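Aminofutalosine deaminase (Helicobacter pylori, PDB 7LKK) deaminates aminofutalosine in the menaquinone pathway, acting as a metal-dependent hydrolase of the amidohydrolase superfamily. Local coordinates at residues 20-25 and 63-68; 69-74 and 387-392; 272-277 and 297-302; 325-330 and 339-344. All coordinates share one frame; numbering follows the deposited sequence.

Interaction 1 (20-25 and 63-68); sequences GASLVF and AQFFEN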
# COMPACT_ATOMS: atom_id res chain seq x y z
N GLY A 20 7.95 -19.56 -22.86
CA GLY A 20 8.57 -18.28 -23.08
C GLY A 20 7.58 -17.15 -22.86
O GLY A 20 6.37 -17.37 -22.80
N ALA A 21 8.12 -15.94 -22.73
CA ALA A 21 7.29 -14.76 -22.52
C ALA A 21 8.01 -13.55 -23.09
O ALA A 21 9.22 -13.58 -23.34
CB ALA A 21 6.97 -14.56 -21.03
N SER A 22 7.24 -12.48 -23.30
CA SER A 22 7.81 -11.25 -23.84
C SER A 22 8.91 -10.70 -22.94
O SER A 22 9.86 -10.07 -23.42
CB SER A 22 6.72 -10.20 -24.04
OG SER A 22 5.68 -10.69 -24.87
N LEU A 23 8.78 -10.90 -21.63
CA LEU A 23 9.77 -10.46 -20.66
C LEU A 23 10.06 -11.61 -19.71
O LEU A 23 9.13 -12.28 -19.24
CB LEU A 23 9.26 -9.23 -19.88
CG LEU A 23 9.05 -7.96 -20.70
CD1 LEU A 23 8.11 -7.01 -19.97
CD2 LEU A 23 10.38 -7.29 -20.99
N VAL A 24 11.34 -11.83 -19.43
CA VAL A 24 11.78 -12.86 -18.49
C VAL A 24 12.67 -12.20 -17.45
O VAL A 24 13.65 -11.53 -17.80
CB VAL A 24 12.53 -14.00 -19.20
CG1 VAL A 24 13.03 -15.02 -18.18
CG2 VAL A 24 11.63 -14.67 -20.23
N PHE A 25 12.33 -12.38 -16.18
CA PHE A 25 13.13 -11.88 -15.07
C PHE A 25 13.98 -13.03 -14.56
O PHE A 25 13.46 -14.00 -14.00
CB PHE A 25 12.25 -11.32 -13.95
CG PHE A 25 11.42 -10.13 -14.35
CD1 PHE A 25 11.67 -9.44 -15.52
CD2 PHE A 25 10.39 -9.69 -13.53
CE1 PHE A 25 10.91 -8.35 -15.88
CE2 PHE A 25 9.63 -8.60 -13.88
CZ PHE A 25 9.88 -7.93 -15.05
N ALA A 63 5.77 -26.59 -26.42
CA ALA A 63 6.22 -25.21 -26.36
C ALA A 63 5.05 -24.24 -26.35
O ALA A 63 4.16 -24.31 -27.20
CB ALA A 63 7.16 -24.88 -27.51
N GLN A 64 5.08 -23.32 -25.38
CA GLN A 64 4.11 -22.23 -25.24
C GLN A 64 4.83 -20.89 -25.07
O GLN A 64 5.81 -20.80 -24.32
CB GLN A 64 3.19 -22.46 -24.04
CG GLN A 64 2.06 -23.42 -24.32
CD GLN A 64 0.92 -23.27 -23.34
OE1 GLN A 64 1.03 -23.66 -22.18
NE2 GLN A 64 -0.19 -22.70 -23.80
N PHE A 65 4.34 -19.86 -25.76
CA PHE A 65 4.83 -18.49 -25.60
C PHE A 65 3.69 -17.62 -25.09
O PHE A 65 2.56 -17.71 -25.60
CB PHE A 65 5.37 -17.91 -26.92
CG PHE A 65 6.06 -16.59 -26.75
CD1 PHE A 65 7.39 -16.54 -26.37
CD2 PHE A 65 5.38 -15.39 -26.96
CE1 PHE A 65 8.04 -15.32 -26.21
CE2 PHE A 65 6.02 -14.18 -26.80
CZ PHE A 65 7.35 -14.14 -26.42
N PHE A 66 3.98 -16.78 -24.10
CA PHE A 66 2.98 -15.92 -23.47
C PHE A 66 3.30 -14.47 -23.83
O PHE A 66 4.17 -13.84 -23.22
CB PHE A 66 2.96 -16.14 -21.96
CG PHE A 66 2.47 -17.50 -21.55
CD1 PHE A 66 1.13 -17.73 -21.31
CD2 PHE A 66 3.36 -18.56 -21.43
CE1 PHE A 66 0.68 -18.98 -20.94
CE2 PHE A 66 2.91 -19.82 -21.06
CZ PHE A 66 1.57 -20.03 -20.82
N GLU A 67 2.60 -13.96 -24.84
CA GLU A 67 2.78 -12.58 -25.26
C GLU A 67 2.30 -11.62 -24.17
O GLU A 67 1.35 -11.90 -23.44
CB GLU A 67 2.00 -12.32 -26.55
CG GLU A 67 2.54 -11.21 -27.42
CD GLU A 67 1.70 -10.99 -28.67
OE1 GLU A 67 1.78 -9.89 -29.25
OE2 GLU A 67 0.96 -11.92 -29.06
N ASN A 68 2.99 -10.48 -24.07
CA ASN A 68 2.66 -9.42 -23.12
C ASN A 68 2.62 -9.93 -21.69
O ASN A 68 1.83 -9.47 -20.86
CB ASN A 68 1.33 -8.74 -23.49
CG ASN A 68 1.41 -8.01 -24.81
OD1 ASN A 68 2.50 -7.66 -25.27
ND2 ASN A 68 0.26 -7.76 -25.42

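Interaction 2 (69-74 and 387-392); sequences SVLLPA and LSVFGF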
# COMPACT_ATOMS: atom_id res chain seq x y z
N SER A 69 3.48 -10.90 -21.38
CA SER A 69 3.50 -11.54 -20.08
C SER A 69 4.92 -11.50 -19.52
O SER A 69 5.88 -11.19 -20.23
CB SER A 69 3.00 -12.98 -20.16
OG SER A 69 1.70 -13.02 -20.73
N VAL A 70 5.04 -11.80 -18.23
CA VAL A 70 6.32 -11.84 -17.54
C VAL A 70 6.53 -13.25 -17.01
O VAL A 70 5.67 -13.79 -16.31
CB VAL A 70 6.38 -10.81 -16.40
CG1 VAL A 70 7.61 -11.05 -15.53
CG2 VAL A 70 6.39 -9.39 -16.97
N LEU A 71 7.68 -13.83 -17.35
CA LEU A 71 8.12 -15.11 -16.81
C LEU A 71 9.21 -14.83 -15.78
O LEU A 71 10.16 -14.09 -16.05
CB LEU A 71 8.65 -16.01 -17.92
CG LEU A 71 9.34 -17.32 -17.54
CD1 LEU A 71 8.42 -18.20 -16.72
CD2 LEU A 71 9.82 -18.06 -18.79
N LEU A 72 9.07 -15.42 -14.59
CA LEU A 72 9.98 -15.16 -13.49
C LEU A 72 9.93 -16.34 -12.53
O LEU A 72 9.03 -17.19 -12.63
CB LEU A 72 9.63 -13.84 -12.78
CG LEU A 72 8.53 -13.85 -11.72
CD1 LEU A 72 8.68 -12.64 -10.80
CD2 LEU A 72 7.15 -13.86 -12.36
N PRO A 73 10.89 -16.45 -11.62
CA PRO A 73 10.82 -17.53 -10.63
C PRO A 73 9.61 -17.36 -9.72
O PRO A 73 9.18 -16.25 -9.43
CB PRO A 73 12.13 -17.38 -9.84
CG PRO A 73 13.02 -16.58 -10.71
CD PRO A 73 12.13 -15.67 -11.49
N ALA A 74 9.07 -18.49 -9.27
CA ALA A 74 8.07 -18.45 -8.21
C ALA A 74 8.64 -17.74 -6.99
O ALA A 74 9.84 -17.81 -6.70
CB ALA A 74 7.61 -19.86 -7.85
N LEU A 387 8.26 -21.79 -11.44
CA LEU A 387 8.13 -20.70 -12.40
C LEU A 387 6.73 -20.12 -12.39
O LEU A 387 5.74 -20.86 -12.33
CB LEU A 387 8.48 -21.19 -13.82
CG LEU A 387 9.88 -21.78 -13.97
CD1 LEU A 387 10.03 -22.51 -15.30
CD2 LEU A 387 10.94 -20.69 -13.84
N SER A 388 6.65 -18.80 -12.46
CA SER A 388 5.39 -18.07 -12.55
C SER A 388 5.30 -17.35 -13.88
O SER A 388 6.30 -16.86 -14.40
CB SER A 388 5.26 -17.06 -11.41
OG SER A 388 5.15 -17.69 -10.14
N VAL A 389 4.08 -17.28 -14.43
CA VAL A 389 3.78 -16.46 -15.60
C VAL A 389 2.63 -15.53 -15.24
O VAL A 389 1.57 -15.98 -14.78
CB VAL A 389 3.42 -17.33 -16.82
CG1 VAL A 389 3.02 -16.45 -18.00
CG2 VAL A 389 4.57 -18.24 -17.19
N PHE A 390 2.85 -14.23 -15.43
CA PHE A 390 1.84 -13.20 -15.18
C PHE A 390 1.51 -12.51 -16.50
O PHE A 390 2.41 -12.02 -17.19
CB PHE A 390 2.32 -12.16 -14.17
CG PHE A 390 2.38 -12.67 -12.75
CD1 PHE A 390 3.47 -13.40 -12.30
CD2 PHE A 390 1.35 -12.40 -11.86
CE1 PHE A 390 3.53 -13.86 -11.00
CE2 PHE A 390 1.40 -12.85 -10.56
CZ PHE A 390 2.49 -13.59 -10.12
N GLY A 391 0.23 -12.45 -16.84
CA GLY A 391 -0.22 -11.87 -18.10
C GLY A 391 -0.70 -10.44 -17.92
O GLY A 391 -1.31 -10.10 -16.90
N PHE A 392 -0.42 -9.61 -18.92
CA PHE A 392 -0.79 -8.20 -18.90
C PHE A 392 -1.38 -7.82 -20.25
O PHE A 392 -1.40 -8.61 -21.20
CB PHE A 392 0.41 -7.31 -18.56
CG PHE A 392 1.05 -7.64 -17.24
CD1 PHE A 392 0.49 -7.19 -16.05
CD2 PHE A 392 2.20 -8.40 -17.18
CE1 PHE A 392 1.08 -7.49 -14.84
CE2 PHE A 392 2.79 -8.71 -15.97
CZ PHE A 392 2.23 -8.25 -14.80
O HOH W 1 6.47 -15.36 -9.08

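Interaction 3 (272-277 and 297-302); sequences LFVHNQ and ITCPFS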
# COMPACT_ATOMS: atom_id res chain seq x y z
N LEU A 272 17.80 -16.78 10.23
CA LEU A 272 17.02 -15.67 9.72
C LEU A 272 16.69 -14.71 10.86
O LEU A 272 16.18 -15.13 11.90
CB LEU A 272 15.72 -16.16 9.07
CG LEU A 272 15.75 -16.76 7.66
CD1 LEU A 272 16.52 -18.07 7.62
CD2 LEU A 272 14.33 -16.96 7.16
N PHE A 273 17.00 -13.43 10.66
CA PHE A 273 16.68 -12.38 11.61
C PHE A 273 15.57 -11.53 11.02
O PHE A 273 15.76 -10.91 9.97
CB PHE A 273 17.91 -11.52 11.93
CG PHE A 273 18.85 -12.16 12.91
CD1 PHE A 273 19.76 -13.11 12.49
CD2 PHE A 273 18.82 -11.80 14.25
CE1 PHE A 273 20.63 -13.69 13.39
CE2 PHE A 273 19.69 -12.38 15.15
CZ PHE A 273 20.59 -13.33 14.72
N VAL A 274 14.41 -11.51 11.68
CA VAL A 274 13.20 -10.88 11.16
C VAL A 274 13.01 -9.51 11.80
O VAL A 274 13.26 -9.34 13.00
CB VAL A 274 11.97 -11.78 11.39
CG1 VAL A 274 10.74 -11.19 10.73
CG2 VAL A 274 12.24 -13.18 10.87
N HIS A 275 12.56 -8.54 10.99
CA HIS A 275 12.19 -7.18 11.38
C HIS A 275 13.42 -6.28 11.50
O HIS A 275 13.80 -5.63 10.51
CB HIS A 275 11.37 -7.19 12.67
CG HIS A 275 10.13 -8.02 12.59
ND1 HIS A 275 9.17 -7.81 11.61
CD2 HIS A 275 9.70 -9.06 13.33
CE1 HIS A 275 8.20 -8.69 11.77
NE2 HIS A 275 8.49 -9.46 12.80
N ASN A 276 14.03 -6.20 12.68
CA ASN A 276 15.33 -5.56 12.91
C ASN A 276 15.33 -4.04 12.80
O ASN A 276 16.41 -3.44 12.75
CB ASN A 276 16.42 -6.09 11.97
CG ASN A 276 16.37 -7.59 11.80
OD1 ASN A 276 16.82 -8.34 12.66
ND2 ASN A 276 15.86 -8.04 10.65
N GLN A 277 14.16 -3.38 12.76
CA GLN A 277 14.16 -1.94 12.49
C GLN A 277 14.84 -1.13 13.59
O GLN A 277 15.29 -0.01 13.32
CB GLN A 277 12.74 -1.40 12.31
CG GLN A 277 11.82 -2.27 11.49
CD GLN A 277 11.01 -3.19 12.36
OE1 GLN A 277 11.49 -4.24 12.79
NE2 GLN A 277 9.78 -2.80 12.65
N ILE A 297 15.13 -10.51 7.27
CA ILE A 297 13.79 -10.60 6.71
C ILE A 297 13.03 -9.34 7.13
O ILE A 297 13.03 -8.97 8.31
CB ILE A 297 13.05 -11.86 7.18
CG1 ILE A 297 13.97 -13.09 7.11
CG2 ILE A 297 11.79 -12.08 6.36
CD1 ILE A 297 14.38 -13.48 5.70
N THR A 298 12.39 -8.69 6.16
CA THR A 298 11.65 -7.46 6.42
C THR A 298 10.18 -7.65 6.09
O THR A 298 9.83 -8.27 5.09
CB THR A 298 12.25 -6.28 5.64
OG1 THR A 298 11.62 -5.06 6.05
CG2 THR A 298 12.09 -6.47 4.13
N CYS A 299 9.32 -7.13 6.96
CA CYS A 299 7.86 -7.24 6.81
C CYS A 299 7.28 -5.84 6.89
O CYS A 299 6.92 -5.36 7.97
CB CYS A 299 7.27 -8.15 7.89
SG CYS A 299 8.06 -9.79 8.00
N PRO A 300 7.16 -5.14 5.75
CA PRO A 300 6.79 -3.72 5.79
C PRO A 300 5.42 -3.43 6.40
O PRO A 300 5.30 -2.47 7.18
CB PRO A 300 6.84 -3.29 4.31
CG PRO A 300 6.88 -4.55 3.52
CD PRO A 300 7.51 -5.59 4.39
N PHE A 301 4.39 -4.21 6.07
CA PHE A 301 3.06 -3.89 6.59
C PHE A 301 2.97 -4.18 8.08
O PHE A 301 2.40 -3.39 8.84
CB PHE A 301 1.99 -4.66 5.82
CG PHE A 301 0.67 -3.94 5.74
CD1 PHE A 301 -0.26 -4.06 6.76
CD2 PHE A 301 0.36 -3.14 4.65
CE1 PHE A 301 -1.48 -3.40 6.69
CE2 PHE A 301 -0.85 -2.47 4.58
CZ PHE A 301 -1.77 -2.60 5.60
N SER A 302 3.52 -5.31 8.52
CA SER A 302 3.55 -5.62 9.94
C SER A 302 4.31 -4.56 10.73
O SER A 302 3.87 -4.13 11.80
CB SER A 302 4.16 -7.00 10.17
OG SER A 302 4.41 -7.23 11.54
O HOH W 2 11.67 -5.24 8.81

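Interaction 4 (325-330 and 339-344); sequences VATDGL and LDELRA. With MCF ((8R)-3-(5-S-methyl-5-thio-beta-D-ribofuranosyl)-3,6,7,8-tetrahydroimidazo[4,5-d][1,3]diazepin-8-ol), chain J.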
# COMPACT_ATOMS: atom_id res chain seq x y z
N VAL A 325 11.82 -10.03 1.55
CA VAL A 325 10.54 -9.41 1.90
C VAL A 325 9.51 -10.51 2.15
O VAL A 325 9.33 -11.40 1.31
CB VAL A 325 10.06 -8.46 0.78
CG1 VAL A 325 8.76 -7.78 1.19
CG2 VAL A 325 11.14 -7.43 0.48
N ALA A 326 8.83 -10.43 3.29
CA ALA A 326 7.85 -11.44 3.69
C ALA A 326 6.59 -10.76 4.21
O ALA A 326 6.60 -9.60 4.63
CB ALA A 326 8.42 -12.37 4.77
N THR A 327 5.49 -11.52 4.17
CA THR A 327 4.17 -10.99 4.52
C THR A 327 3.90 -11.00 6.02
O THR A 327 2.99 -10.29 6.46
CB THR A 327 3.08 -11.81 3.84
OG1 THR A 327 3.15 -13.18 4.27
CG2 THR A 327 3.23 -11.76 2.33
N ASP A 328 4.65 -11.78 6.79
CA ASP A 328 4.27 -12.12 8.16
C ASP A 328 2.92 -12.84 8.12
O ASP A 328 2.53 -13.37 7.08
CB ASP A 328 4.22 -10.88 9.06
CG ASP A 328 4.89 -11.10 10.41
OD1 ASP A 328 5.12 -12.26 10.77
OD2 ASP A 328 5.17 -10.10 11.10
N GLY A 329 2.21 -12.86 9.24
CA GLY A 329 0.90 -13.47 9.29
C GLY A 329 -0.22 -12.44 9.28
O GLY A 329 0.01 -11.24 9.40
N LEU A 330 -1.45 -12.94 9.13
CA LEU A 330 -2.62 -12.08 9.25
C LEU A 330 -2.81 -11.57 10.67
O LEU A 330 -3.70 -10.74 10.90
CB LEU A 330 -3.87 -12.82 8.78
CG LEU A 330 -3.95 -13.07 7.27
CD1 LEU A 330 -5.21 -13.84 6.90
CD2 LEU A 330 -3.88 -11.76 6.50
N LEU A 339 2.56 -10.08 -3.49
CA LEU A 339 2.54 -8.92 -4.38
C LEU A 339 2.00 -7.68 -3.66
O LEU A 339 2.52 -6.57 -3.86
CB LEU A 339 1.70 -9.23 -5.62
CG LEU A 339 2.30 -10.27 -6.56
CD1 LEU A 339 1.26 -10.79 -7.54
CD2 LEU A 339 3.49 -9.70 -7.30
N ASP A 340 0.98 -7.85 -2.82
CA ASP A 340 0.51 -6.75 -1.99
C ASP A 340 1.61 -6.28 -1.04
O ASP A 340 1.81 -5.07 -0.85
CB ASP A 340 -0.72 -7.17 -1.19
CG ASP A 340 -1.96 -7.30 -2.05
OD1 ASP A 340 -1.91 -6.93 -3.24
OD2 ASP A 340 -3.00 -7.77 -1.54
N GLU A 341 2.35 -7.23 -0.45
CA GLU A 341 3.44 -6.87 0.46
C GLU A 341 4.54 -6.11 -0.27
O GLU A 341 5.13 -5.18 0.29
CB GLU A 341 4.01 -8.13 1.11
CG GLU A 341 4.82 -7.87 2.36
CD GLU A 341 3.97 -7.36 3.51
OE1 GLU A 341 2.77 -7.68 3.55
OE2 GLU A 341 4.51 -6.65 4.38
N LEU A 342 4.83 -6.49 -1.51
CA LEU A 342 5.87 -5.81 -2.27
C LEU A 342 5.47 -4.38 -2.61
O LEU A 342 6.31 -3.47 -2.58
CB LEU A 342 6.20 -6.60 -3.54
CG LEU A 342 6.83 -7.97 -3.27
CD1 LEU A 342 7.03 -8.75 -4.57
CD2 LEU A 342 8.15 -7.82 -2.53
N ARG A 343 4.19 -4.16 -2.92
CA ARG A 343 3.73 -2.80 -3.16
C ARG A 343 3.77 -1.97 -1.88
O ARG A 343 4.11 -0.78 -1.91
CB ARG A 343 2.32 -2.81 -3.75
CG ARG A 343 2.29 -3.18 -5.23
CD ARG A 343 0.88 -3.10 -5.79
NE ARG A 343 0.07 -4.25 -5.40
CZ ARG A 343 0.02 -5.40 -6.07
NH1 ARG A 343 0.75 -5.56 -7.17
NH2 ARG A 343 -0.75 -6.39 -5.64
N ALA A 344 3.42 -2.58 -0.74
CA ALA A 344 3.59 -1.88 0.53
C ALA A 344 5.05 -1.55 0.77
O ALA A 344 5.38 -0.47 1.27
CB ALA A 344 3.04 -2.73 1.68
O8 MCF J . 6.39 -11.68 13.83
C8 MCF J . 5.11 -11.17 14.09
C7 MCF J . 5.13 -9.99 15.06
N6 MCF J . 6.21 -10.13 16.01
C5 MCF J . 6.38 -11.37 16.73
N4 MCF J . 5.55 -12.56 16.58
C10 MCF J . 4.35 -12.89 15.77
C9 MCF J . 4.12 -12.26 14.57
N1 MCF J . 3.00 -12.75 14.07
C2 MCF J . 2.52 -13.68 14.89
N3 MCF J . 3.35 -13.77 15.92
C1S MCF J . 3.13 -14.71 17.07
C2S MCF J . 4.41 -15.44 17.54
O2S MCF J . 4.64 -16.55 16.78
O4S MCF J . 2.75 -14.06 18.10
C4S MCF J . 3.20 -14.94 19.38
C3S MCF J . 4.05 -15.84 18.96
O3S MCF J . 3.38 -17.19 18.96
C5S MCF J . 3.85 -14.04 20.41
S5S MCF J . 3.56 -14.70 22.08
C6S MCF J . 4.78 -13.99 23.23
O HOH W 3 4.28 -7.47 6.84

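Interaction 1 (20-25 and 63-68)
Two short strands run side by side in the same direction here, Gly-20 paired with Phe-65 and Ala-21 with Phe-66, and backbone hydrogen bonds carry most of the pairing. The N-H of Gly-20 meets Gln-64 O at 2.9 Å, lying in the carbonyl plane. Gly-20 O in turn takes the N-H of Phe-66 at 2.8 Å, but this donor stands above the carbonyl plane. A third bond, from Ser-22 N to Phe-66 O, is long and weak, for the strands begin to part as both segments turn. CA-H...O contacts from Phe-65 CA to Gly-20 O and from Ala-21 CA to Phe-66 O fill in between.

At the corner a side chain replaces the backbone. Ser-22 places OG beside its own N (chi1 -56°), and Ser-22 OG accepts the N-H of Asn-68 at 2.8 Å. A small hydroxyl suits this turn because it reaches the neighbouring segment just where regular pairing fails.

The side-chain contacts divide between the two sides of the sheet. Phe-65, with CG anti to its backbone N (chi1 -171°), lays its ring along the 20-22 backbone: CZ comes 3.4 Å from Ala-21 C, and Ala-21 CA lies over one face of the ring, toward the rim. Glycine at 20 brings no side chain to crowd this ring, so Phe-65 CD1 settles 3.6 Å from Gly-20 C. On the opposite side of the sheet, Ala-21 CB meets Phe-66 CB. The carbonyl Gly-20 O lies in plane at the edge of the Phe-66 ring.

Strand 17-21 pairs on with strand 37-41, and Tyr-51 of helix 51-57 meets the Phe-65 ring. Beyond the corner, strand 23-25 joins strand 69-80.

Interaction 2 (69-74 and 387-392)
Leu-72 and Phe-390 form the apolar centre on one face of this antiparallel pair. Leu-72 CG takes the crowded position between backbone N and carbonyl carbon (chi1 83°), which brings Leu-72 CD2 to the edge of the Phe-390 ring, 3.7 Å from CD1. Farther along that side, Val-70 CG2 reaches Phe-392 CE2 at 3.8 Å. The opposite face holds Leu-71, whose CD1 crosses obliquely to Val-389 CG2 at 3.9 Å. Aliphatic residues suit both faces, and the aromatics the Val-70/Leu-72 side, since most of the pair is buried.

Between the faces run four backbone hydrogen bonds, two each for the pairs Val-70/Phe-390 and Leu-72/Ser-388. The straightest goes from Ser-388 N to Leu-72 O, 2.9 Å and nearly along the C=O axis.

Serines mark the polar edges. Ser-388 OG shares a water with Pro-73 O, which accepts from it at 2.9 Å, while at the other end Ser-69 OG is hydrogen-bonded to Glu-67 O.

Phe-405 of helix 401-408 meets the Phe-390 ring edge-to-face. The pairing brings a late strand back to an early one, as in the small beta domain that amidohydrolases build beside their TIM barrel from both ends of the chain.

Interaction 3 (272-277 and 297-302)
His-275 has a positive phi (82°) at the end of its strand, and its CG stands beside the backbone N, anti to the carbonyl carbon (chi1 -57°). Although its CB leaves the strand away from 297-302, these torsions turn the ring back, so that His-275 CE1 comes 3.9 Å from Cys-299 SG, an oblique sulfur-aromatic approach. Val-274, with CG1 anti to its backbone N (chi1 -175°), sets that methyl over the centre of the His-275 imidazole, 3.4 Å above the ring plane. The ring is therefore held by its own neighbour as well as by Cys-299, the N-cap residue between strand 294-298 and helix 300-305.

Ile-297 provides the main apolar contact of the strand pair: its CD1 meets Leu-272 CD2 at 3.8 Å and its CB meets Val-274 CG2. A branched, purely apolar side chain fits such a wholly buried place.

Two backbone bonds fix the parallel register, from Ile-297 N to Phe-273 O and from His-275 N to Ile-297 O, both 2.8 Å; the second runs nearly along the C=O axis. Phe-273 O is gripped again by Asn-276 ND2 at 3.0 Å, from above the carbonyl plane, so the amide of Asn-276 folds back and secures the turn. A water donates to His-275 O and also bonds Thr-298 OG1.

His-275 NE2 is hydrogen-bonded to O8 of the bound methylthio-coformycin (MCF), and Ser-302 OG to the iron ligand Asp-328. Strand 269-275, helix 281-291 and strand 294-298 form a beta-alpha-beta crossover of the TIM barrel, whose strands deliver active-site residues at their C-terminal ends.

Interaction 4 (325-330 and 339-344)
The chain leaves its strand at Val-325 nearly extended and passes along the side of segment 339-344, in helix 338-348, coming closest at Thr-327, whose CA lies 5.8 Å from Glu-341 CA, before Asp-328 turns it with a positive phi. Glu-341 carries the contact. Its CG stands anti to the backbone N (chi1 -162°) and the side chain bends at chi2 (68°), which lays the aliphatic part against the loop: Glu-341 CG approaches Ala-326 O at 3.4 Å and Glu-341 CB meets Thr-327 CG2 at 3.9 Å. Beside it, Val-325 CG1 packs obliquely on Leu-342 CD2 at 3.8 Å, an apolar contact that suits the buried interior.

The buried carboxylate is well supplied with donors. A water gives one hydrogen to Glu-341 OE2 at 2.6 Å and the other, weakly, to Thr-327 O, while Asn-333 ND2 bonds both OE1 and Thr-327 O and Phe-301 N donates to OE2. Such surroundings would favour the ionised form of the acid.

Thr-327 holds OG1 in the crowded position between N and carbonyl carbon (chi1 61°), where Thr-327 OG1 donates to Asp-328 O at 2.9 Å, on a lone pair, and is bonded by Asn-77 ND2 as well. This pins the turn that presents Asp-328, an iron ligand whose OD2 lies 3.2 Å from C8 of the inhibitor MCF.

On the side away from the helix Ala-326 touches His-79 of strand 69-80; Val-325 also rests on Thr-298 of strand 294-298, and helix 338-348 packs through Ala-344 on Leu-347 of the second subunit.

In the fold
From the N terminus, interaction 1 closes first, joining strand 17-21 to strand 62-66 across fewer than forty residues. The chain then enters strand 69-80, where interaction 2 opens; it closes only at 387-392, more than three hundred residues later. Nested inside that long loop lie interactions 3 and 4, short closures that follow one another in series; none of the four cross. Interactions 1 and 2 join in the beta domain, where Leu-23 and Phe-25 bond to the backbone of Leu-71. Interactions 3 and 4 meet in the barrel through Thr-298 O and Ala-326 N. Phe-390 packing on Leu-339 links interaction 2 to interaction 4, and so the beta domain to the barrel.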